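Local coordinates for protein putative hexose oxidase (Nonomuraea sp. ATCC 39727, PDB 5AWV) that binds FAD covalently and probably oxidises a sugar carried by glycopeptide antibiotics such as teicoplanin, at residues S253-D258 with P338-P343; R269-H274 with L295-E300; W277-S282 with D421-V426; L291-M296 with F309-Q314. All blocks are in the same frame, centred on the assembly; numbering follows the deposited sequence.

Contact 1 (S253-D258 with P338-P343); sequences STVTFD and PPAEVP
Segments 253-258 and 338-343 run antiparallel, their directions 155° apart, where strand 340-349, outermost in this chain's seven-stranded sheet, pairs with strand 249-257. Thr256 and Glu341 form a hydrogen-bonded pair: Thr256 N gives to Glu341 O at 2.9 Å, and Glu341 N returns a nearly straight bond to Thr256 O at 2.8 Å. Beyond the paired residues Asp258 N makes a more bent bond to Pro339 O, 3.0 Å. Pro343 has no N-H to offer, and its CD lies 3.0 Å from Thr254 O. On the face of Phe257 and Ala340, a non-hydrogen-bonded pair, the methyl CB of Ala340 meets ring atom CE1 of Phe257 at 3.7 Å. Val255 extends the apolar row, CG1 touching Ala340 CB, and helix 322-334 covers it through Ile330 and Ile334. On the other face Thr256 and Glu341 lie side by side, the glutamate chain bent at chi2 (-93°). One water donates to Thr254 O at 2.6 Å and to Glu341 OE2, and accepts from Thr256 OG1. A second water donates to Pro343 O and also bonds Ser253 OG. Water thus gives Thr254 O the proton that proline cannot, while the Phe257 and Ala340 face is apolar.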
loop_
_atom_site.group_PDB
_atom_site.type_symbol
_atom_site.label_atom_id
_atom_site.label_comp_id
_atom_site.label_asym_id
_atom_site.label_seq_id
_atom_site.Cartn_x
_atom_site.Cartn_y
_atom_site.Cartn_z
ATOM N N SER A 253 -11.424 -20.051 -7.442
ATOM C CA SER A 253 -12.584 -20.016 -8.270
ATOM C C SER A 253 -13.136 -18.627 -8.302
ATOM O O SER A 253 -13.013 -17.918 -7.310
ATOM C CB SER A 253 -13.619 -20.976 -7.618
ATOM O OG SER A 253 -14.856 -20.978 -8.318
ATOM N N THR A 254 -13.770 -18.216 -9.389
ATOM C CA THR A 254 -14.556 -16.959 -9.397
ATOM C C THR A 254 -15.994 -17.294 -9.756
ATOM O O THR A 254 -16.225 -17.872 -10.808
ATOM C CB THR A 254 -13.918 -15.987 -10.398
ATOM O OG1 THR A 254 -12.554 -15.713 -9.999
ATOM C CG2 THR A 254 -14.719 -14.708 -10.591
ATOM N N VAL A 255 -16.945 -16.991 -8.869
ATOM C CA VAL A 255 -18.369 -17.133 -9.133
ATOM C C VAL A 255 -18.775 -15.840 -9.882
ATOM O O VAL A 255 -18.404 -14.692 -9.454
ATOM C CB VAL A 255 -19.188 -17.202 -7.831
ATOM C CG1 VAL A 255 -20.698 -17.251 -8.082
ATOM C CG2 VAL A 255 -18.798 -18.362 -6.975
ATOM N N THR A 256 -19.481 -15.960 -11.012
ATOM C CA THR A 256 -19.958 -14.784 -11.739
ATOM C C THR A 256 -21.445 -14.612 -11.553
ATOM O O THR A 256 -22.157 -15.591 -11.497
ATOM C CB THR A 256 -19.543 -14.933 -13.219
ATOM O OG1 THR A 256 -18.105 -15.069 -13.275
ATOM C CG2 THR A 256 -19.847 -13.709 -13.948
ATOM N N PHE A 257 -21.940 -13.398 -11.443
ATOM C CA PHE A 257 -23.337 -13.142 -11.333
ATOM C C PHE A 257 -23.749 -12.333 -12.514
ATOM O O PHE A 257 -22.944 -11.613 -13.087
ATOM C CB PHE A 257 -23.644 -12.356 -10.067
ATOM C CG PHE A 257 -23.149 -13.043 -8.833
ATOM C CD1 PHE A 257 -23.912 -13.984 -8.209
ATOM C CD2 PHE A 257 -21.898 -12.762 -8.323
ATOM C CE1 PHE A 257 -23.445 -14.625 -7.072
ATOM C CE2 PHE A 257 -21.430 -13.404 -7.187
ATOM C CZ PHE A 257 -22.219 -14.325 -6.546
ATOM N N ASP A 258 -25.023 -12.381 -12.851
ATOM C CA ASP A 258 -25.487 -11.676 -14.034
ATOM C C ASP A 258 -26.500 -10.691 -13.576
ATOM O O ASP A 258 -27.466 -11.035 -12.908
ATOM C CB ASP A 258 -26.068 -12.688 -15.014
ATOM C CG ASP A 258 -26.467 -12.062 -16.322
ATOM O OD1 ASP A 258 -26.448 -10.813 -16.478
ATOM O OD2 ASP A 258 -26.848 -12.845 -17.201
ATOM N N PRO A 338 -30.464 -17.057 -8.046
ATOM C CA PRO A 338 -30.458 -17.840 -9.283
ATOM C C PRO A 338 -29.405 -17.447 -10.287
ATOM O O PRO A 338 -28.827 -18.321 -10.918
ATOM C CB PRO A 338 -31.863 -17.607 -9.837
ATOM C CG PRO A 338 -32.703 -17.389 -8.614
ATOM C CD PRO A 338 -31.807 -16.516 -7.748
ATOM N N PRO A 339 -29.113 -16.133 -10.435
ATOM C CA PRO A 339 -28.218 -15.756 -11.537
ATOM C C PRO A 339 -26.712 -15.854 -11.248
ATOM O O PRO A 339 -25.996 -14.947 -11.670
ATOM C CB PRO A 339 -28.623 -14.287 -11.834
ATOM C CG PRO A 339 -29.164 -13.781 -10.554
ATOM C CD PRO A 339 -29.737 -14.952 -9.801
ATOM N N ALA A 340 -26.269 -16.919 -10.549
ATOM C CA ALA A 340 -24.845 -17.220 -10.209
ATOM C C ALA A 340 -24.283 -18.366 -11.112
ATOM O O ALA A 340 -24.942 -19.358 -11.255
ATOM C CB ALA A 340 -24.762 -17.624 -8.746
ATOM N N GLU A 341 -23.103 -18.212 -11.695
ATOM C CA GLU A 341 -22.361 -19.220 -12.460
ATOM C C GLU A 341 -21.030 -19.628 -11.725
ATOM O O GLU A 341 -20.222 -18.772 -11.339
ATOM C CB GLU A 341 -22.022 -18.657 -13.847
ATOM C CG GLU A 341 -21.340 -19.648 -14.809
ATOM C CD GLU A 341 -19.791 -19.685 -14.866
ATOM O OE1 GLU A 341 -19.231 -20.782 -15.146
ATOM O OE2 GLU A 341 -19.111 -18.644 -14.697
ATOM N N VAL A 342 -20.826 -20.914 -11.497
ATOM C CA VAL A 342 -19.732 -21.468 -10.704
ATOM C C VAL A 342 -18.881 -22.421 -11.548
ATOM O O VAL A 342 -19.284 -23.523 -11.841
ATOM C CB VAL A 342 -20.266 -22.238 -9.514
ATOM C CG1 VAL A 342 -19.121 -22.760 -8.632
ATOM C CG2 VAL A 342 -21.252 -21.369 -8.747
ATOM N N PRO A 343 -17.673 -22.016 -11.900
ATOM C CA PRO A 343 -16.759 -22.861 -12.629
ATOM C C PRO A 343 -16.085 -23.892 -11.730
ATOM O O PRO A 343 -16.155 -23.832 -10.527
ATOM C CB PRO A 343 -15.728 -21.861 -13.161
ATOM C CG PRO A 343 -15.656 -20.826 -12.087
ATOM C CD PRO A 343 -17.053 -20.713 -11.510
HETATM O O HOH W 1 -15.762 -23.637 -7.831
HETATM O O HOH W 2 -16.825 -17.472 -13.268
#

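Contact 2 (R269-H274 with L295-E300); sequences RLLRNH and LMIGNE
Helix 264-280 packs on one face of the large antiparallel sheet, a helix-on-sheet layer in which segment 269-274 runs nearly antiparallel (157°) to strand 295-298 with the axes 11.4 Å apart. Leu295 carries most of the contact. Its CB sits over one face of the His274 imidazole, a CH-pi contact of 4.1 Å from CB to the ring centroid, displaced toward the NE2 side of the ring. CG stands anti to the backbone N (chi1 179°) and sends CD2 toward the helix. CD2 passes His274 CG at 3.9 Å and faces the pair Leu270 and Leu271, with Leu271 CD1 4.3 Å from it. CD1 turns instead toward the ring of Phe257. His274 slides past Leu295 in the opposite direction, so the two overlap along their lengths. The same helix bears Arg269, which touches the bound 8-methylnonanoic acid, and Arg272, which bonds to bound-peptide backbone, while Leu270, Leu271 and His274, which meet the strand, are buried. Farther along the strand Leu271 and Ile297 meet tip to tip, CD1 to CD1, at 3.9 Å.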
loop_
_atom_site.group_PDB
_atom_site.type_symbol
_atom_site.label_atom_id
_atom_site.label_comp_id
_atom_site.label_asym_id
_atom_site.label_seq_id
_atom_site.Cartn_x
_atom_site.Cartn_y
_atom_site.Cartn_z
ATOM N N ARG A 269 -30.909 -11.180 -1.009
ATOM C CA ARG A 269 -30.523 -12.486 -0.517
ATOM C C ARG A 269 -28.993 -12.767 -0.608
ATOM O O ARG A 269 -28.379 -13.293 0.331
ATOM C CB ARG A 269 -31.319 -13.575 -1.246
ATOM C CG ARG A 269 -31.066 -14.959 -0.736
ATOM C CD ARG A 269 -31.569 -15.132 0.690
ATOM N NE ARG A 269 -31.204 -16.453 1.158
ATOM C CZ ARG A 269 -31.816 -17.572 0.779
ATOM N NH1 ARG A 269 -32.831 -17.576 -0.111
ATOM N NH2 ARG A 269 -31.415 -18.725 1.286
ATOM N N LEU A 270 -28.408 -12.458 -1.717
ATOM C CA LEU A 270 -26.969 -12.609 -1.936
ATOM C C LEU A 270 -26.108 -11.858 -0.852
ATOM O O LEU A 270 -25.225 -12.435 -0.250
ATOM C CB LEU A 270 -26.585 -12.091 -3.338
ATOM C CG LEU A 270 -25.080 -12.039 -3.682
ATOM C CD1 LEU A 270 -24.442 -13.401 -3.649
ATOM C CD2 LEU A 270 -24.883 -11.488 -5.047
ATOM N N LEU A 271 -26.360 -10.578 -0.704
ATOM C CA LEU A 271 -25.621 -9.761 0.290
ATOM C C LEU A 271 -25.864 -10.210 1.703
ATOM O O LEU A 271 -24.891 -10.234 2.469
ATOM C CB LEU A 271 -25.852 -8.272 0.108
ATOM C CG LEU A 271 -24.966 -7.638 -0.941
ATOM C CD1 LEU A 271 -25.264 -8.122 -2.356
ATOM C CD2 LEU A 271 -25.101 -6.138 -0.807
ATOM N N ARG A 272 -27.083 -10.733 2.036
ATOM C CA ARG A 272 -27.300 -11.305 3.340
ATOM C C ARG A 272 -26.551 -12.585 3.532
ATOM O O ARG A 272 -25.953 -12.792 4.569
ATOM C CB ARG A 272 -28.783 -11.500 3.735
ATOM C CG ARG A 272 -29.565 -10.194 3.691
ATOM C CD ARG A 272 -31.008 -10.418 4.018
ATOM N NE ARG A 272 -31.792 -9.209 3.664
ATOM C CZ ARG A 272 -32.961 -8.896 4.213
ATOM N NH1 ARG A 272 -33.497 -9.682 5.204
ATOM N NH2 ARG A 272 -33.601 -7.776 3.783
ATOM N N ASN A 273 -26.641 -13.477 2.566
ATOM C CA ASN A 273 -25.914 -14.754 2.598
ATOM C C ASN A 273 -24.388 -14.534 2.894
ATOM O O ASN A 273 -23.791 -15.182 3.726
ATOM C CB ASN A 273 -25.990 -15.431 1.227
ATOM C CG ASN A 273 -27.308 -16.137 0.932
ATOM O OD1 ASN A 273 -27.522 -16.583 -0.189
ATOM N ND2 ASN A 273 -28.183 -16.184 1.876
ATOM N N HIS A 274 -23.808 -13.706 2.058
ATOM C CA HIS A 274 -22.400 -13.390 2.064
ATOM C C HIS A 274 -21.993 -12.774 3.380
ATOM O O HIS A 274 -21.072 -13.229 3.987
ATOM C CB HIS A 274 -22.074 -12.453 0.911
ATOM C CG HIS A 274 -20.669 -11.920 0.931
ATOM N ND1 HIS A 274 -20.341 -10.713 1.531
ATOM C CD2 HIS A 274 -19.508 -12.436 0.458
ATOM C CE1 HIS A 274 -19.042 -10.505 1.434
ATOM N NE2 HIS A 274 -18.522 -11.509 0.760
ATOM N N LEU A 295 -16.391 -9.947 -2.841
ATOM C CA LEU A 295 -17.605 -9.780 -3.599
ATOM C C LEU A 295 -17.583 -8.461 -4.292
ATOM O O LEU A 295 -17.645 -7.443 -3.680
ATOM C CB LEU A 295 -18.835 -10.027 -2.720
ATOM C CG LEU A 295 -20.232 -9.867 -3.396
ATOM C CD1 LEU A 295 -20.433 -10.827 -4.584
ATOM C CD2 LEU A 295 -21.348 -10.001 -2.417
ATOM N N MET A 296 -17.501 -8.492 -5.617
ATOM C CA MET A 296 -17.318 -7.305 -6.400
ATOM C C MET A 296 -18.638 -7.031 -7.127
ATOM O O MET A 296 -19.035 -7.833 -7.958
ATOM C CB MET A 296 -16.199 -7.497 -7.347
ATOM C CG MET A 296 -14.821 -7.815 -6.654
ATOM S SD MET A 296 -13.639 -8.593 -7.776
ATOM C CE MET A 296 -13.115 -7.099 -8.550
ATOM N N ILE A 297 -19.308 -5.963 -6.732
ATOM C CA ILE A 297 -20.631 -5.631 -7.186
ATOM C C ILE A 297 -20.412 -4.415 -8.082
ATOM O O ILE A 297 -20.562 -3.270 -7.661
ATOM C CB ILE A 297 -21.596 -5.343 -6.064
ATOM C CG1 ILE A 297 -21.596 -6.439 -5.004
ATOM C CG2 ILE A 297 -23.010 -5.141 -6.608
ATOM C CD1 ILE A 297 -22.252 -6.005 -3.737
ATOM N N GLY A 298 -20.098 -4.704 -9.341
ATOM C CA GLY A 298 -19.713 -3.702 -10.308
ATOM C C GLY A 298 -20.530 -3.795 -11.590
ATOM O O GLY A 298 -21.162 -4.820 -11.848
ATOM N N ASN A 299 -20.563 -2.692 -12.350
ATOM C CA ASN A 299 -21.015 -2.793 -13.765
ATOM C C ASN A 299 -19.923 -3.417 -14.641
ATOM O O ASN A 299 -18.701 -3.448 -14.299
ATOM C CB ASN A 299 -21.572 -1.463 -14.338
ATOM C CG ASN A 299 -20.495 -0.388 -14.475
ATOM O OD1 ASN A 299 -19.700 -0.182 -13.570
ATOM N ND2 ASN A 299 -20.420 0.240 -15.622
ATOM N N GLU A 300 -20.384 -3.973 -15.760
ATOM C CA GLU A 300 -19.502 -4.636 -16.768
ATOM C C GLU A 300 -18.887 -3.583 -17.682
ATOM O O GLU A 300 -19.605 -2.771 -18.250
ATOM C CB GLU A 300 -20.278 -5.582 -17.692
ATOM C CG GLU A 300 -21.434 -6.355 -17.076
ATOM C CD GLU A 300 -21.063 -7.782 -16.748
ATOM O OE1 GLU A 300 -20.643 -8.515 -17.684
ATOM O OE2 GLU A 300 -21.218 -8.159 -15.560
#

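Contact 3 (W277-S282 with D421-V426); sequences WYERNS and DAILKV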
loop_
_atom_site.group_PDB
_atom_site.type_symbol
_atom_site.label_atom_id
_atom_site.label_comp_id
_atom_site.label_asym_id
_atom_site.label_seq_id
_atom_site.Cartn_x
_atom_site.Cartn_y
_atom_site.Cartn_z
ATOM N N TRP A 277 -22.354 -15.238 6.345
ATOM C CA TRP A 277 -21.294 -16.224 6.300
ATOM C C TRP A 277 -19.980 -15.616 6.956
ATOM O O TRP A 277 -19.371 -16.236 7.823
ATOM C CB TRP A 277 -21.010 -16.692 4.853
ATOM C CG TRP A 277 -20.094 -17.819 4.858
ATOM C CD1 TRP A 277 -20.383 -19.157 4.931
ATOM C CD2 TRP A 277 -18.656 -17.711 4.889
ATOM N NE1 TRP A 277 -19.205 -19.872 4.977
ATOM C CE2 TRP A 277 -18.140 -19.002 4.927
ATOM C CE3 TRP A 277 -17.759 -16.612 4.783
ATOM C CZ2 TRP A 277 -16.757 -19.256 4.968
ATOM C CZ3 TRP A 277 -16.388 -16.892 4.807
ATOM C CH2 TRP A 277 -15.904 -18.168 4.886
ATOM N N TYR A 278 -19.592 -14.439 6.533
ATOM C CA TYR A 278 -18.440 -13.720 7.138
ATOM C C TYR A 278 -18.639 -13.454 8.639
ATOM O O TYR A 278 -17.667 -13.587 9.367
ATOM C CB TYR A 278 -17.985 -12.454 6.356
ATOM C CG TYR A 278 -17.019 -12.767 5.247
ATOM C CD1 TYR A 278 -15.669 -12.904 5.518
ATOM C CD2 TYR A 278 -17.447 -13.055 3.966
ATOM C CE1 TYR A 278 -14.730 -13.212 4.565
ATOM C CE2 TYR A 278 -16.520 -13.402 2.979
ATOM C CZ TYR A 278 -15.121 -13.458 3.273
ATOM O OH TYR A 278 -14.184 -13.803 2.297
ATOM N N GLU A 279 -19.860 -13.201 9.138
ATOM C CA GLU A 279 -20.056 -13.043 10.592
ATOM C C GLU A 279 -19.754 -14.298 11.330
ATOM O O GLU A 279 -19.251 -14.226 12.427
ATOM C CB GLU A 279 -21.489 -12.670 10.960
ATOM C CG GLU A 279 -21.927 -11.335 10.512
ATOM C CD GLU A 279 -23.421 -11.037 10.823
ATOM O OE1 GLU A 279 -23.936 -9.963 10.460
ATOM O OE2 GLU A 279 -24.111 -11.899 11.361
ATOM N N ARG A 280 -20.087 -15.455 10.750
ATOM C CA ARG A 280 -19.902 -16.734 11.388
ATOM C C ARG A 280 -18.521 -17.308 11.246
ATOM O O ARG A 280 -18.110 -18.084 12.100
ATOM C CB ARG A 280 -20.918 -17.794 10.864
ATOM C CG ARG A 280 -22.383 -17.469 11.136
ATOM C CD ARG A 280 -23.322 -18.649 10.730
ATOM N NE ARG A 280 -23.168 -19.042 9.304
ATOM C CZ ARG A 280 -23.824 -18.513 8.248
ATOM N NH1 ARG A 280 -24.751 -17.553 8.416
ATOM N NH2 ARG A 280 -23.540 -18.928 6.996
ATOM N N ASN A 281 -17.798 -16.932 10.192
ATOM C CA ASN A 281 -16.571 -17.651 9.805
ATOM C C ASN A 281 -15.258 -16.780 9.701
ATOM O O ASN A 281 -14.431 -17.001 8.782
ATOM C CB ASN A 281 -16.863 -18.382 8.515
ATOM C CG ASN A 281 -17.942 -19.468 8.731
ATOM O OD1 ASN A 281 -17.726 -20.360 9.522
ATOM N ND2 ASN A 281 -19.088 -19.291 8.169
ATOM N N SER A 282 -15.149 -15.779 10.591
ATOM C CA SER A 282 -14.008 -14.887 10.565
ATOM C C SER A 282 -13.234 -14.898 11.860
ATOM O O SER A 282 -12.415 -14.018 12.106
ATOM C CB SER A 282 -14.472 -13.515 10.177
ATOM O OG SER A 282 -15.032 -13.616 8.876
ATOM N N ASP A 421 -11.694 -6.346 15.225
ATOM C CA ASP A 421 -12.768 -7.371 15.197
ATOM C C ASP A 421 -13.663 -7.271 13.992
ATOM O O ASP A 421 -14.766 -7.808 14.018
ATOM C CB ASP A 421 -13.581 -7.437 16.501
ATOM C CG ASP A 421 -14.600 -6.400 16.588
ATOM O OD1 ASP A 421 -14.484 -5.354 15.925
ATOM O OD2 ASP A 421 -15.577 -6.629 17.303
ATOM N N ALA A 422 -13.163 -6.663 12.910
ATOM C CA ALA A 422 -13.901 -6.561 11.678
ATOM C C ALA A 422 -13.888 -7.881 10.914
ATOM O O ALA A 422 -13.029 -8.745 11.111
ATOM C CB ALA A 422 -13.311 -5.429 10.816
ATOM N N ILE A 423 -14.889 -8.038 10.049
ATOM C CA ILE A 423 -15.033 -9.223 9.189
ATOM C C ILE A 423 -14.847 -8.860 7.701
ATOM O O ILE A 423 -14.485 -9.730 6.896
ATOM C CB ILE A 423 -16.412 -9.888 9.412
ATOM C CG1 ILE A 423 -17.618 -8.985 8.993
ATOM C CG2 ILE A 423 -16.573 -10.264 10.848
ATOM C CD1 ILE A 423 -19.020 -9.688 9.031
ATOM N N LEU A 424 -15.114 -7.601 7.328
ATOM C CA LEU A 424 -15.021 -7.173 5.903
ATOM C C LEU A 424 -14.493 -5.777 5.835
ATOM O O LEU A 424 -14.791 -4.938 6.730
ATOM C CB LEU A 424 -16.439 -7.199 5.290
ATOM C CG LEU A 424 -17.073 -8.586 5.124
ATOM C CD1 LEU A 424 -18.600 -8.480 4.997
ATOM C CD2 LEU A 424 -16.471 -9.257 3.915
ATOM N N LYS A 425 -13.815 -5.458 4.741
ATOM C CA LYS A 425 -13.592 -4.106 4.440
ATOM C C LYS A 425 -14.539 -3.834 3.282
ATOM O O LYS A 425 -14.700 -4.680 2.365
ATOM C CB LYS A 425 -12.166 -3.781 4.057
ATOM C CG LYS A 425 -11.081 -4.172 5.132
ATOM C CD LYS A 425 -9.880 -3.202 5.023
ATOM C CE LYS A 425 -8.733 -3.758 5.916
ATOM N NZ LYS A 425 -7.728 -2.707 6.167
ATOM N N VAL A 426 -15.129 -2.685 3.283
ATOM C CA VAL A 426 -16.043 -2.360 2.133
ATOM C C VAL A 426 -15.559 -1.139 1.399
ATOM O O VAL A 426 -15.411 -0.061 2.016
ATOM C CB VAL A 426 -17.557 -2.350 2.558
ATOM C CG1 VAL A 426 -17.848 -1.456 3.706
ATOM C CG2 VAL A 426 -18.461 -1.843 1.389
#
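The phenol ring of Tyr278 stands between two side chains, with Leu424 over one face and Trp277 over the other. Leu424 crosses Tyr278 at about a right angle and lays methyl CD2 over the ring, 3.9 Å from CD2 to the centroid and 15° off the normal, a CH-pi contact displaced toward the CG end. On the opposite face Trp277 presents CZ3 above the ring centre, 3.8 Å from the plane. Contacts on both faces limit the ring's rotation, and its OH is tied to Ser293 OG of strand 291-298. Ile423 packs beside it, against the helix end. Its CG1 takes the crowded place between the backbone N and the carbonyl carbon (chi1 64°), which carries CD1 to the helix backbone, 3.6 Å from Glu279 N, and obliquely across Glu279 CG; Glu279 OE1 bonds Arg374 N. The other branch, CG2, rests on Ser282 CB at 3.9 Å. Ile423 and Leu424 both face Leu371, a classic beta bulge, and both side chains meet the end of helix 264-280. Just beyond the helix, Ser282 OG donates to a lone pair of Tyr278 O at 2.7 Å, in the carbonyl plane, and also bonds Arg170 NH1. No hydrogen bond crosses between the segments: apolar and CH-pi contacts join the helix end to the start of strand 424-432, while Tyr278 OH, Glu279 OE1 and Ser282 OG have other partners.

Contact 4 (L291-M296 with F309-Q314); sequences LWSQLM and FMMPIQ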
loop_
_atom_site.group_PDB
_atom_site.type_symbol
_atom_site.label_atom_id
_atom_site.label_comp_id
_atom_site.label_asym_id
_atom_site.label_seq_id
_atom_site.Cartn_x
_atom_site.Cartn_y
_atom_site.Cartn_z
ATOM N N LEU A 291 -9.104 -19.163 3.846
ATOM C CA LEU A 291 -9.943 -18.744 2.716
ATOM C C LEU A 291 -10.092 -17.239 2.693
ATOM O O LEU A 291 -10.219 -16.542 3.751
ATOM C CB LEU A 291 -11.360 -19.362 2.868
ATOM C CG LEU A 291 -12.386 -19.075 1.763
ATOM C CD1 LEU A 291 -13.374 -20.226 1.519
ATOM C CD2 LEU A 291 -13.165 -17.775 1.994
ATOM N N TRP A 292 -10.123 -16.735 1.503
ATOM C CA TRP A 292 -10.423 -15.359 1.255
ATOM C C TRP A 292 -11.225 -15.199 -0.019
ATOM O O TRP A 292 -11.074 -15.928 -0.985
ATOM C CB TRP A 292 -9.095 -14.581 1.077
ATOM C CG TRP A 292 -9.304 -13.109 0.756
ATOM C CD1 TRP A 292 -9.510 -12.062 1.630
ATOM C CD2 TRP A 292 -9.244 -12.533 -0.539
ATOM N NE1 TRP A 292 -9.635 -10.896 0.955
ATOM C CE2 TRP A 292 -9.456 -11.134 -0.384
ATOM C CE3 TRP A 292 -9.039 -13.053 -1.812
ATOM C CZ2 TRP A 292 -9.537 -10.269 -1.476
ATOM C CZ3 TRP A 292 -9.145 -12.189 -2.916
ATOM C CH2 TRP A 292 -9.337 -10.807 -2.735
ATOM N N SER A 293 -12.090 -14.220 0.005
ATOM C CA SER A 293 -12.877 -13.870 -1.170
ATOM C C SER A 293 -13.193 -12.429 -1.181
ATOM O O SER A 293 -13.102 -11.738 -0.159
ATOM C CB SER A 293 -14.171 -14.711 -1.194
ATOM O OG SER A 293 -15.030 -14.339 -0.134
ATOM N N GLN A 294 -13.540 -11.943 -2.351
ATOM C CA GLN A 294 -14.172 -10.656 -2.379
ATOM C C GLN A 294 -15.330 -10.538 -3.325
ATOM O O GLN A 294 -15.218 -10.978 -4.457
ATOM C CB GLN A 294 -13.150 -9.535 -2.651
ATOM C CG GLN A 294 -12.491 -9.461 -3.945
ATOM C CD GLN A 294 -11.599 -8.178 -4.054
ATOM O OE1 GLN A 294 -11.149 -7.622 -3.088
ATOM N NE2 GLN A 294 -11.369 -7.742 -5.249
ATOM N N LEU A 295 -16.391 -9.947 -2.841
ATOM C CA LEU A 295 -17.605 -9.780 -3.599
ATOM C C LEU A 295 -17.583 -8.461 -4.292
ATOM O O LEU A 295 -17.645 -7.443 -3.680
ATOM C CB LEU A 295 -18.835 -10.027 -2.720
ATOM C CG LEU A 295 -20.232 -9.867 -3.396
ATOM C CD1 LEU A 295 -20.433 -10.827 -4.584
ATOM C CD2 LEU A 295 -21.348 -10.001 -2.417
ATOM N N MET A 296 -17.501 -8.492 -5.617
ATOM C CA MET A 296 -17.318 -7.305 -6.400
ATOM C C MET A 296 -18.638 -7.031 -7.127
ATOM O O MET A 296 -19.035 -7.833 -7.958
ATOM C CB MET A 296 -16.199 -7.497 -7.347
ATOM C CG MET A 296 -14.821 -7.815 -6.654
ATOM S SD MET A 296 -13.639 -8.593 -7.776
ATOM C CE MET A 296 -13.115 -7.099 -8.550
ATOM N N PHE A 309 -19.720 -8.200 -11.954
ATOM C CA PHE A 309 -20.399 -8.663 -10.785
ATOM C C PHE A 309 -19.895 -10.070 -10.567
ATOM O O PHE A 309 -20.298 -10.995 -11.276
ATOM C CB PHE A 309 -21.906 -8.624 -11.060
ATOM C CG PHE A 309 -22.785 -8.681 -9.826
ATOM C CD1 PHE A 309 -22.303 -9.077 -8.536
ATOM C CD2 PHE A 309 -24.122 -8.396 -9.940
ATOM C CE1 PHE A 309 -23.138 -9.174 -7.494
ATOM C CE2 PHE A 309 -24.955 -8.403 -8.840
ATOM C CZ PHE A 309 -24.467 -8.792 -7.596
ATOM N N MET A 310 -18.926 -10.240 -9.632
ATOM C CA MET A 310 -18.242 -11.489 -9.476
ATOM C C MET A 310 -17.604 -11.620 -8.086
ATOM O O MET A 310 -17.499 -10.645 -7.376
ATOM C CB MET A 310 -17.184 -11.598 -10.533
ATOM C CG MET A 310 -16.232 -10.448 -10.550
ATOM S SD MET A 310 -14.849 -10.929 -11.574
ATOM C CE MET A 310 -14.181 -9.297 -11.672
ATOM N N MET A 311 -17.154 -12.815 -7.753
ATOM C CA MET A 311 -16.618 -13.117 -6.422
ATOM C C MET A 311 -15.468 -14.055 -6.587
ATOM O O MET A 311 -15.643 -15.280 -6.614
ATOM C CB MET A 311 -17.693 -13.648 -5.484
ATOM C CG MET A 311 -17.204 -13.880 -4.083
ATOM S SD MET A 311 -18.442 -14.486 -2.917
ATOM C CE MET A 311 -18.418 -16.228 -3.346
ATOM N N PRO A 312 -14.274 -13.504 -6.753
ATOM C CA PRO A 312 -13.121 -14.409 -6.711
ATOM C C PRO A 312 -12.948 -14.993 -5.301
ATOM O O PRO A 312 -13.226 -14.291 -4.264
ATOM C CB PRO A 312 -11.912 -13.497 -7.097
ATOM C CG PRO A 312 -12.557 -12.258 -7.613
ATOM C CD PRO A 312 -13.923 -12.125 -7.084
ATOM N N ILE A 313 -12.484 -16.220 -5.245
ATOM C CA ILE A 313 -12.218 -16.913 -4.006
ATOM C C ILE A 313 -10.882 -17.640 -4.119
ATOM O O ILE A 313 -10.548 -18.231 -5.177
ATOM C CB ILE A 313 -13.292 -17.976 -3.728
ATOM C CG1 ILE A 313 -14.673 -17.387 -3.937
ATOM C CG2 ILE A 313 -13.127 -18.632 -2.368
ATOM C CD1 ILE A 313 -15.710 -18.475 -4.109
ATOM N N GLN A 314 -10.152 -17.692 -3.018
ATOM C CA GLN A 314 -9.025 -18.594 -2.946
ATOM C C GLN A 314 -8.896 -19.231 -1.628
ATOM O O GLN A 314 -9.230 -18.624 -0.580
ATOM C CB GLN A 314 -7.759 -17.824 -3.317
ATOM C CG GLN A 314 -7.449 -16.691 -2.432
ATOM C CD GLN A 314 -6.121 -15.942 -2.825
ATOM O OE1 GLN A 314 -5.160 -15.950 -2.085
ATOM N NE2 GLN A 314 -6.118 -15.343 -3.950
#
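Strands 291-298 and 309-316 form a beta hairpin, antiparallel at 175° with the axes of the two segments 4.8 Å apart. Both ends are doubly bonded, Trp292 with Gln314 and Met296 with Met310; Met296 N to Met310 O spans 2.8 Å. Between them Pro312 can offer only its O, which takes Gln294 N at 3.0 Å. The packing is tightest here, for Pro312 CD approaches Gln294 O to 3.1 Å, while CD also lies against Met296 SD. The Ser293 and Ile313 face is closed by helices 264-280 and 322-334: Ser293 OG bonds His329 NE2 of the latter, and Met311 CB leans on Leu295 CD1. At the far end, by contrast, Gln314 is partly exposed and its CG meets Trp292 at the ring edge, CE3 to CG 4.0 Å, the ring and amide planes 80° apart. Trp292, Gln294 and Met296 share a face that touches modified side chains of the bound peptide, close to the flavin site. On that face Gln294 NE2 makes a weak hydrogen bond to Met296 SD, 3.5 Å long.

In the fold
Strand 249-257 comes first, followed by helix 264-280, which supplies one side of contact 2 and then of contact 3. The chain returns through strand 291-298, closing the short loop of contact 2, and turns back through a ten-residue connection as strand 309-316 in contact 4. After helix 322-334, strand 340-349 closes contact 1 around both contact 2 and contact 4. Strand 424-432 closes contact 3 last; its loop encloses contact 4 but crosses those of contacts 1 and 2. Contacts 1 and 4 meet where strands 249-257 and 309-316 are neighbours in the sheet, with Ser253 O and Val255 O probably bonded to Ile313 N and Met311 N. Helix 264-280 touches residues from Phe257 of contact 1 to Leu424 of contact 3.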